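PDB 3LHL: putative agmatinase from Clostridium difficile, which probably hydrolyses agmatine to putrescine and urea, as a manganese-dependent member of the arginase family. Local coordinates for residues L199-D204 / R268-I273; V222-F227 / T260-K265; S8-F13 / L272-K277. All blocks are in the same frame, centred on the assembly; numbering follows the deposited sequence.

Interaction 1: L199-D204 / R268-I273; sequences LTIDLD and RELCLI. With MN (manganese (II) ion), chain C; MN (manganese (II) ion), chain B.
Leu270 of the helix meets Leu199 and Ile201 of the strand with one methyl branch apiece, and these two apolar touches make up the direct contact. Leu270 CD2 lies 4.0 Å from CD2 of Leu199, the two side chains passing at a slant. Leu270 CD1 meets CD1 of Ile201 tip to tip at 3.9 Å. The extended chi2 of Ile201 (178°) carries CD1 to the far end of the side chain, straight out from the strand toward the helix. Leu199 and Ile201 alternate with Thr200 and Asp202, so one face of the strand is apolar and packs under helix 258-278, while the other carries polar groups. Phe231 and Ile246 also pack against Leu270, and Phe120 against both strand residues.

The metal bonds belong to the chain just beyond this packing. Asp202 OD2 bridges the two manganese ions, 2.2 Å from the ion of chain B and 2.4 Å from that of chain C. Asp204 binds the chain C ion through OD2 at 2.0 Å, with OD1 more distant at 2.7 Å. His98, Asp121, His123 and Asp125 supply the remaining protein ligands of the pair.

Among the polar contacts, Arg268 NE and Glu269 OE2 form a salt bridge of 2.7 Å on the helix; the carboxylate oxygen lies close to the guanidinium plane, whereas the arginine meets it from above the carboxylate plane. Thr200 OG1 is hydrogen-bonded to both His98 NE2 and Asp245 OD1, which ties a first-shell histidine to the strand that carries the bridging aspartate.

A parallel strand covered by a helix and ending in an Asp-x-Asp metal-binding sequence is characteristic of the arginase fold and its binuclear manganese site.

Interaction 2: V222-F227 / T260-K265; sequences VNYREF and TVIACK
The segment 222-227 runs from a loop into the short helix 224-227, and 260-265 lies wholly within helix 258-278; the CA atoms of the two segments come nearest at Tyr224 and Ile262, 8.1 Å apart. At the start of the short helix Asn223 and Glu226 form a capping box. Glu226 N donates to Asn223 OD1 at 2.8 Å, nearly in line with the C=O bond, and Asn223 N donates in return to Glu226 OE1, also at 2.8 Å and almost straight (172°). This reciprocal pair secures the first turn, from which Tyr224 points to the long helix.

Tyr224 carries the whole contact. With its CG opposite the backbone N (chi1 -172°), the ring reaches across to the other helix and is touched at two places. Near its base, Tyr224 CD1 lies 4.0 Å from CG2 of Ile262, the side chains passing in opposite directions. At its far end the ring meets Lys265 at a slant: Tyr224 OH is 3.4 Å from Lys265 CG, and Tyr224 CZ is 3.7 Å from Lys265 CD. The extended lysine chain passes obliquely over the phenol end, with CG and CD nearest the hydroxyl and CD and CE beside CE2 of the ring.

Ile266 and Glu269, farther along helix 258-278, also touch Tyr224, while Phe227 packs on Ile266 and on the loop residues Val205 and Leu206. Helix 224-227 therefore rests against one flank of the long helix, and helix 30-38 packs on another through Val261, Ala263 and Cys264.

Interaction 3: S8-F13 / L272-K277; sequences SNLIVF and LIISDK
Leu10, near the start of strand 10-15, touches Ile274 and Ser275 of helix 258-278 and bears the contact from the strand side. Its CB points toward the helix, where the CA atoms of the two segments come nearest, 6.7 Å between Leu10 and Ser275. From CB the side chain continues to CG, which a chi1 of -176° sets opposite the backbone N and carries out toward the helix. At CG it forks, and the two methyls go to different residues.

The CD1 branch goes to Ile274, with Leu10 CD1 4.1 Å from the Ile274 CG2 methyl. The two side chains cross at about a right angle, and the touch is made by the short branch of the isoleucine, whose longer CG1 arm takes another direction. The other branch goes to Ser275, with Leu10 CD2 3.6 Å from Ser275 OG. This is a van der Waals contact between a methyl group and a hydroxyl, and the polar need of that oxygen is met within the helix, where Ser275 OG is hydrogen-bonded to Cys271 O, one turn earlier. A buried serine hydroxyl thus turns its bonding to its own helix backbone and can lie beside an apolar methyl. Leu10 CD2 also packs against the backbone of that same turn, 3.7 Å from Cys271 CA.

Around this contact, Val90 and Phe92 of strand 90-95 touch Leu10, and Ile57 of strand 57-62 touches Ser275. Leu10 also hydrogen-bonds through its backbone to Cys58, which joins strand 10-15 to strand 57-62. The C-terminal helix 258-278 packs on the first residue of strand 10-15, a largely apolar helix-on-sheet contact characteristic of the three-layer alpha/beta/alpha architecture of the arginase fold.

Overall arrangement
All three interactions use helix 258-278, at successive levels. Interaction 2 engages its earlier turns, while interactions 1 and 3 share Leu272 and Ile273 and bring the later turns onto two strands of the same parallel sheet. Interactions 1 and 3 are buried and made by aliphatic branches, with a serine hydroxyl added in 3; interaction 2 is partly buried and sets a tyrosine against a buried isoleucine and the chain of a lysine. Interaction 1 is the one whose strand leads into the manganese site, and interaction 3 lies away from it. Interactions 1 and 2 touch through Ile201 and Phe227, and 1 and 3 through Cys271 and Val12, whereas 2 and 3, with centres about 19 Å apart, do not touch.

Interaction 1: L199-D204 / R268-I273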
loop_
_atom_site.group_PDB
_atom_site.type_symbol
_atom_site.label_atom_id
_atom_site.label_comp_id
_atom_site.label_asym_id
_atom_site.label_seq_id
_atom_site.Cartn_x
_atom_site.Cartn_y
_atom_site.Cartn_z
ATOM N N LEU A 199 0.714 -2.879 -6.155
ATOM C CA LEU A 199 0.979 -1.545 -5.632
ATOM C C LEU A 199 0.817 -1.469 -4.124
ATOM O O LEU A 199 -0.277 -1.661 -3.600
ATOM C CB LEU A 199 0.038 -0.542 -6.299
ATOM C CG LEU A 199 0.028 0.897 -5.783
ATOM C CD1 LEU A 199 1.374 1.559 -6.026
ATOM C CD2 LEU A 199 -1.088 1.663 -6.491
ATOM N N THR A 200 1.914 -1.199 -3.427
ATOM C CA THR A 200 1.880 -1.078 -1.976
ATOM C C THR A 200 2.272 0.343 -1.586
ATOM O O THR A 200 3.389 0.797 -1.847
ATOM C CB THR A 200 2.836 -2.091 -1.284
ATOM O OG1 THR A 200 2.799 -1.880 0.136
ATOM C CG2 THR A 200 4.269 -1.931 -1.792
ATOM N N ILE A 201 1.337 1.040 -0.959
ATOM C CA ILE A 201 1.559 2.416 -0.545
ATOM C C ILE A 201 1.597 2.609 0.970
ATOM O O ILE A 201 0.572 2.488 1.650
ATOM C CB ILE A 201 0.459 3.343 -1.123
ATOM C CG1 ILE A 201 0.627 3.455 -2.639
ATOM C CG2 ILE A 201 0.516 4.725 -0.459
ATOM C CD1 ILE A 201 -0.430 4.309 -3.310
ATOM N N ASP A 202 2.786 2.889 1.497
ATOM C CA ASP A 202 2.930 3.174 2.918
ATOM C C ASP A 202 2.596 4.666 2.971
ATOM O O ASP A 202 3.317 5.482 2.398
ATOM C CB ASP A 202 4.367 2.955 3.379
ATOM C CG ASP A 202 4.548 3.240 4.851
ATOM O OD1 ASP A 202 3.971 4.234 5.333
ATOM O OD2 ASP A 202 5.268 2.481 5.525
ATOM N N LEU A 203 1.500 5.021 3.634
ATOM C CA LEU A 203 1.082 6.415 3.697
ATOM C C LEU A 203 2.095 7.388 4.296
ATOM O O LEU A 203 1.976 8.595 4.083
ATOM C CB LEU A 203 -0.262 6.531 4.425
ATOM C CG LEU A 203 -1.426 5.803 3.729
ATOM C CD1 LEU A 203 -2.651 5.786 4.629
ATOM C CD2 LEU A 203 -1.736 6.480 2.399
ATOM N N ASP A 204 3.090 6.899 5.037
ATOM C CA ASP A 204 4.067 7.837 5.585
ATOM C C ASP A 204 5.002 8.361 4.499
ATOM O O ASP A 204 5.972 9.050 4.791
ATOM C CB ASP A 204 4.883 7.234 6.743
ATOM C CG ASP A 204 5.785 6.092 6.317
ATOM O OD1 ASP A 204 6.217 6.043 5.146
ATOM O OD2 ASP A 204 6.077 5.242 7.180
ATOM N N ARG A 268 -10.229 6.484 -2.182
ATOM C CA ARG A 268 -11.168 6.753 -3.267
ATOM C C ARG A 268 -10.503 6.833 -4.637
ATOM O O ARG A 268 -10.908 6.132 -5.566
ATOM C CB ARG A 268 -11.930 8.054 -3.024
ATOM C CG ARG A 268 -12.997 8.315 -4.082
ATOM C CD ARG A 268 -13.602 9.691 -3.933
ATOM N NE ARG A 268 -12.642 10.734 -4.277
ATOM C CZ ARG A 268 -12.797 12.021 -3.991
ATOM N NH1 ARG A 268 -13.878 12.435 -3.344
ATOM N NH2 ARG A 268 -11.873 12.896 -4.358
ATOM N N GLU A 269 -9.484 7.680 -4.760
ATOM C CA GLU A 269 -8.799 7.849 -6.039
ATOM C C GLU A 269 -8.244 6.526 -6.567
ATOM O O GLU A 269 -8.327 6.246 -7.765
ATOM C CB GLU A 269 -7.668 8.880 -5.914
ATOM C CG GLU A 269 -8.072 10.179 -5.217
ATOM C CD GLU A 269 -9.208 10.919 -5.918
ATOM O OE1 GLU A 269 -8.941 11.941 -6.591
ATOM O OE2 GLU A 269 -10.370 10.477 -5.797
ATOM N N LEU A 270 -7.680 5.713 -5.677
ATOM C CA LEU A 270 -7.127 4.430 -6.091
ATOM C C LEU A 270 -8.212 3.483 -6.579
ATOM O O LEU A 270 -8.022 2.790 -7.571
ATOM C CB LEU A 270 -6.340 3.788 -4.947
ATOM C CG LEU A 270 -4.969 4.425 -4.684
ATOM C CD1 LEU A 270 -4.325 3.786 -3.471
ATOM C CD2 LEU A 270 -4.083 4.247 -5.913
ATOM N N CYS A 271 -9.348 3.449 -5.887
ATOM C CA CYS A 271 -10.445 2.587 -6.307
ATOM C C CYS A 271 -10.891 3.032 -7.694
ATOM O O CYS A 271 -11.090 2.214 -8.588
ATOM C CB CYS A 271 -11.625 2.684 -5.334
ATOM S SG CYS A 271 -11.407 1.790 -3.774
ATOM N N LEU A 272 -11.046 4.340 -7.868
ATOM C CA LEU A 272 -11.464 4.880 -9.151
ATOM C C LEU A 272 -10.495 4.457 -10.253
ATOM O O LEU A 272 -10.893 3.883 -11.266
ATOM C CB LEU A 272 -11.549 6.405 -9.070
ATOM C CG LEU A 272 -12.704 6.917 -8.204
ATOM C CD1 LEU A 272 -12.614 8.424 -8.039
ATOM C CD2 LEU A 272 -14.028 6.521 -8.847
ATOM N N ILE A 273 -9.216 4.728 -10.035
ATOM C CA ILE A 273 -8.178 4.389 -10.995
ATOM C C ILE A 273 -8.185 2.915 -11.400
ATOM O O ILE A 273 -8.159 2.589 -12.585
ATOM C CB ILE A 273 -6.789 4.787 -10.428
ATOM C CG1 ILE A 273 -6.313 6.052 -11.129
ATOM C CG2 ILE A 273 -5.781 3.658 -10.571
ATOM C CD1 ILE A 273 -7.295 7.181 -11.038
HETATM MN MN MN C . 7.125 3.736 6.293
HETATM MN MN MN B . 6.633 0.780 5.110
#

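Interaction 2: V222-F227 / T260-K265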
loop_
_atom_site.group_PDB
_atom_site.type_symbol
_atom_site.label_atom_id
_atom_site.label_comp_id
_atom_site.label_asym_id
_atom_site.label_seq_id
_atom_site.Cartn_x
_atom_site.Cartn_y
_atom_site.Cartn_z
ATOM N N VAL A 222 6.578 14.409 0.392
ATOM C CA VAL A 222 5.748 15.195 -0.523
ATOM C C VAL A 222 4.415 15.553 0.123
ATOM O O VAL A 222 3.958 14.872 1.047
ATOM C CB VAL A 222 5.450 14.422 -1.825
ATOM C CG1 VAL A 222 6.689 14.385 -2.712
ATOM C CG2 VAL A 222 4.986 13.010 -1.495
ATOM N N ASN A 223 3.800 16.635 -0.345
ATOM C CA ASN A 223 2.502 17.038 0.186
ATOM C C ASN A 223 1.451 16.283 -0.618
ATOM O O ASN A 223 1.796 15.491 -1.492
ATOM C CB ASN A 223 2.287 18.549 0.058
ATOM C CG ASN A 223 2.487 19.055 -1.358
ATOM O OD1 ASN A 223 2.089 18.410 -2.330
ATOM N ND2 ASN A 223 3.091 20.229 -1.479
ATOM N N TYR A 224 0.176 16.528 -0.342
ATOM C CA TYR A 224 -0.874 15.818 -1.057
ATOM C C TYR A 224 -1.030 16.209 -2.526
ATOM O O TYR A 224 -1.312 15.359 -3.368
ATOM C CB TYR A 224 -2.231 15.990 -0.366
ATOM C CG TYR A 224 -3.280 15.099 -0.989
ATOM C CD1 TYR A 224 -3.396 13.763 -0.607
ATOM C CD2 TYR A 224 -4.079 15.554 -2.039
ATOM C CE1 TYR A 224 -4.269 12.902 -1.257
ATOM C CE2 TYR A 224 -4.960 14.698 -2.699
ATOM C CZ TYR A 224 -5.046 13.372 -2.302
ATOM O OH TYR A 224 -5.887 12.506 -2.957
ATOM N N ARG A 225 -0.866 17.490 -2.829
ATOM C CA ARG A 225 -1.018 17.956 -4.202
ATOM C C ARG A 225 -0.004 17.281 -5.120
ATOM O O ARG A 225 -0.321 16.910 -6.252
ATOM C CB ARG A 225 -0.854 19.476 -4.275
ATOM C CG ARG A 225 -1.811 20.137 -5.255
ATOM C CD ARG A 225 -1.395 21.560 -5.568
ATOM N NE ARG A 225 -1.064 22.295 -4.355
ATOM C CZ ARG A 225 -0.570 23.527 -4.341
ATOM N NH1 ARG A 225 -0.349 24.172 -5.479
ATOM N NH2 ARG A 225 -0.284 24.106 -3.185
ATOM N N GLU A 226 1.219 17.121 -4.628
ATOM C CA GLU A 226 2.268 16.468 -5.400
ATOM C C GLU A 226 1.971 14.974 -5.517
ATOM O O GLU A 226 2.081 14.391 -6.593
ATOM C CB GLU A 226 3.625 16.661 -4.720
ATOM C CG GLU A 226 4.061 18.118 -4.599
ATOM C CD GLU A 226 5.249 18.304 -3.668
ATOM O OE1 GLU A 226 5.131 17.967 -2.472
ATOM O OE2 GLU A 226 6.299 18.790 -4.134
ATOM N N PHE A 227 1.576 14.361 -4.407
ATOM C CA PHE A 227 1.294 12.933 -4.403
ATOM C C PHE A 227 0.164 12.491 -5.329
ATOM O O PHE A 227 0.301 11.494 -6.042
ATOM C CB PHE A 227 0.974 12.447 -2.987
ATOM C CG PHE A 227 0.855 10.950 -2.881
ATOM C CD1 PHE A 227 1.994 10.146 -2.893
ATOM C CD2 PHE A 227 -0.394 10.341 -2.817
ATOM C CE1 PHE A 227 1.891 8.757 -2.844
ATOM C CE2 PHE A 227 -0.508 8.947 -2.768
ATOM C CZ PHE A 227 0.637 8.155 -2.783
ATOM N N THR A 260 -6.709 10.831 8.603
ATOM C CA THR A 260 -7.757 9.881 8.252
ATOM C C THR A 260 -8.454 10.327 6.968
ATOM O O THR A 260 -8.763 9.517 6.092
ATOM C CB THR A 260 -8.793 9.778 9.394
ATOM O OG1 THR A 260 -8.132 9.340 10.589
ATOM C CG2 THR A 260 -9.909 8.787 9.039
ATOM N N VAL A 261 -8.694 11.629 6.865
ATOM C CA VAL A 261 -9.351 12.190 5.699
ATOM C C VAL A 261 -8.469 11.957 4.479
ATOM O O VAL A 261 -8.952 11.606 3.409
ATOM C CB VAL A 261 -9.597 13.703 5.889
ATOM C CG1 VAL A 261 -10.276 14.282 4.660
ATOM C CG2 VAL A 261 -10.453 13.930 7.128
ATOM N N ILE A 262 -7.168 12.154 4.653
ATOM C CA ILE A 262 -6.219 11.954 3.565
ATOM C C ILE A 262 -6.259 10.502 3.088
ATOM O O ILE A 262 -6.268 10.234 1.886
ATOM C CB ILE A 262 -4.785 12.301 4.017
ATOM C CG1 ILE A 262 -4.711 13.791 4.385
ATOM C CG2 ILE A 262 -3.791 11.933 2.930
ATOM C CD1 ILE A 262 -3.341 14.261 4.863
ATOM N N ALA A 263 -6.286 9.567 4.035
ATOM C CA ALA A 263 -6.322 8.147 3.697
ATOM C C ALA A 263 -7.614 7.822 2.942
ATOM O O ALA A 263 -7.619 7.026 2.002
ATOM C CB ALA A 263 -6.230 7.299 4.972
ATOM N N CYS A 264 -8.706 8.445 3.364
ATOM C CA CYS A 264 -9.994 8.211 2.734
ATOM C C CYS A 264 -9.977 8.676 1.290
ATOM O O CYS A 264 -10.461 7.976 0.404
ATOM C CB CYS A 264 -11.100 8.926 3.501
ATOM S SG CYS A 264 -11.519 8.148 5.082
ATOM N N LYS A 265 -9.406 9.853 1.054
ATOM C CA LYS A 265 -9.345 10.391 -0.296
ATOM C C LYS A 265 -8.423 9.539 -1.164
ATOM O O LYS A 265 -8.722 9.272 -2.329
ATOM C CB LYS A 265 -8.861 11.842 -0.270
ATOM C CG LYS A 265 -8.970 12.562 -1.611
ATOM C CD LYS A 265 -8.600 14.035 -1.469
ATOM C CE LYS A 265 -8.919 14.814 -2.732
ATOM N NZ LYS A 265 -8.782 16.282 -2.507
#

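Interaction 3: S8-F13 / L272-K277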
loop_
_atom_site.group_PDB
_atom_site.type_symbol
_atom_site.label_atom_id
_atom_site.label_comp_id
_atom_site.label_asym_id
_atom_site.label_seq_id
_atom_site.Cartn_x
_atom_site.Cartn_y
_atom_site.Cartn_z
ATOM N N SER A 8 -18.582 -7.334 -8.242
ATOM C CA SER A 8 -17.453 -6.405 -8.242
ATOM C C SER A 8 -16.121 -7.020 -8.662
ATOM O O SER A 8 -15.872 -8.203 -8.439
ATOM C CB SER A 8 -17.304 -5.776 -6.855
ATOM O OG SER A 8 -18.492 -5.114 -6.450
ATOM N N ASN A 9 -15.271 -6.203 -9.279
ATOM C CA ASN A 9 -13.950 -6.647 -9.708
ATOM C C ASN A 9 -12.896 -6.234 -8.680
ATOM O O ASN A 9 -11.798 -6.789 -8.645
ATOM C CB ASN A 9 -13.595 -6.050 -11.073
ATOM C CG ASN A 9 -14.534 -6.508 -12.175
ATOM O OD1 ASN A 9 -14.747 -7.706 -12.367
ATOM N ND2 ASN A 9 -15.099 -5.553 -12.907
ATOM N N LEU A 10 -13.238 -5.257 -7.845
ATOM C CA LEU A 10 -12.329 -4.769 -6.811
ATOM C C LEU A 10 -12.929 -5.061 -5.436
ATOM O O LEU A 10 -14.045 -4.627 -5.127
ATOM C CB LEU A 10 -12.107 -3.265 -6.978
ATOM C CG LEU A 10 -11.103 -2.559 -6.058
ATOM C CD1 LEU A 10 -9.709 -3.161 -6.231
ATOM C CD2 LEU A 10 -11.086 -1.064 -6.384
ATOM N N ILE A 11 -12.187 -5.805 -4.623
ATOM C CA ILE A 11 -12.630 -6.180 -3.285
ATOM C C ILE A 11 -11.760 -5.484 -2.242
ATOM O O ILE A 11 -10.573 -5.797 -2.090
ATOM C CB ILE A 11 -12.537 -7.708 -3.081
ATOM C CG1 ILE A 11 -13.238 -8.430 -4.241
ATOM C CG2 ILE A 11 -13.157 -8.100 -1.740
ATOM C CD1 ILE A 11 -14.710 -8.085 -4.403
ATOM N N VAL A 12 -12.368 -4.540 -1.533
ATOM C CA VAL A 12 -11.697 -3.756 -0.505
ATOM C C VAL A 12 -11.959 -4.353 0.869
ATOM O O VAL A 12 -13.107 -4.613 1.230
ATOM C CB VAL A 12 -12.227 -2.304 -0.486
ATOM C CG1 VAL A 12 -11.468 -1.489 0.538
ATOM C CG2 VAL A 12 -12.123 -1.690 -1.872
ATOM N N PHE A 13 -10.898 -4.569 1.638
ATOM C CA PHE A 13 -11.062 -5.120 2.976
ATOM C C PHE A 13 -10.013 -4.537 3.905
ATOM O O PHE A 13 -8.931 -4.128 3.470
ATOM C CB PHE A 13 -11.003 -6.662 2.946
ATOM C CG PHE A 13 -9.661 -7.228 2.572
ATOM C CD1 PHE A 13 -8.771 -7.651 3.556
ATOM C CD2 PHE A 13 -9.291 -7.351 1.235
ATOM C CE1 PHE A 13 -7.529 -8.193 3.218
ATOM C CE2 PHE A 13 -8.052 -7.888 0.882
ATOM C CZ PHE A 13 -7.169 -8.311 1.877
ATOM N N LEU A 272 -11.046 4.340 -7.868
ATOM C CA LEU A 272 -11.464 4.880 -9.151
ATOM C C LEU A 272 -10.495 4.457 -10.253
ATOM O O LEU A 272 -10.893 3.883 -11.266
ATOM C CB LEU A 272 -11.549 6.405 -9.070
ATOM C CG LEU A 272 -12.704 6.917 -8.204
ATOM C CD1 LEU A 272 -12.614 8.424 -8.039
ATOM C CD2 LEU A 272 -14.028 6.521 -8.847
ATOM N N ILE A 273 -9.216 4.728 -10.035
ATOM C CA ILE A 273 -8.178 4.389 -10.995
ATOM C C ILE A 273 -8.185 2.915 -11.400
ATOM O O ILE A 273 -8.159 2.589 -12.585
ATOM C CB ILE A 273 -6.789 4.787 -10.428
ATOM C CG1 ILE A 273 -6.313 6.052 -11.129
ATOM C CG2 ILE A 273 -5.781 3.658 -10.571
ATOM C CD1 ILE A 273 -7.295 7.181 -11.038
ATOM N N ILE A 274 -8.225 2.028 -10.413
ATOM C CA ILE A 274 -8.220 0.599 -10.685
ATOM C C ILE A 274 -9.539 0.158 -11.316
ATOM O O ILE A 274 -9.546 -0.571 -12.310
ATOM C CB ILE A 274 -7.968 -0.208 -9.382
ATOM C CG1 ILE A 274 -6.623 0.195 -8.778
ATOM C CG2 ILE A 274 -7.963 -1.704 -9.678
ATOM C CD1 ILE A 274 -6.370 -0.389 -7.409
ATOM N N SER A 275 -10.650 0.614 -10.747
ATOM C CA SER A 275 -11.967 0.250 -11.259
ATOM C C SER A 275 -12.152 0.652 -12.715
ATOM O O SER A 275 -12.747 -0.090 -13.500
ATOM C CB SER A 275 -13.063 0.892 -10.412
ATOM O OG SER A 275 -13.059 0.355 -9.104
ATOM N N ASP A 276 -11.634 1.820 -13.077
ATOM C CA ASP A 276 -11.766 2.302 -14.443
ATOM C C ASP A 276 -11.001 1.440 -15.437
ATOM O O ASP A 276 -11.484 1.190 -16.542
ATOM C CB ASP A 276 -11.292 3.752 -14.554
ATOM C CG ASP A 276 -11.569 4.346 -15.922
ATOM O OD1 ASP A 276 -12.752 4.392 -16.311
ATOM O OD2 ASP A 276 -10.612 4.760 -16.610
ATOM N N LYS A 277 -9.812 0.988 -15.050
ATOM C CA LYS A 277 -9.006 0.154 -15.936
ATOM C C LYS A 277 -9.681 -1.181 -16.193
ATOM O O LYS A 277 -9.714 -1.659 -17.325
ATOM C CB LYS A 277 -7.615 -0.081 -15.352
ATOM C CG LYS A 277 -6.719 1.135 -15.412
ATOM C CD LYS A 277 -5.261 0.763 -15.202
ATOM C CE LYS A 277 -4.380 1.982 -15.361
ATOM N NZ LYS A 277 -4.689 2.683 -16.636
#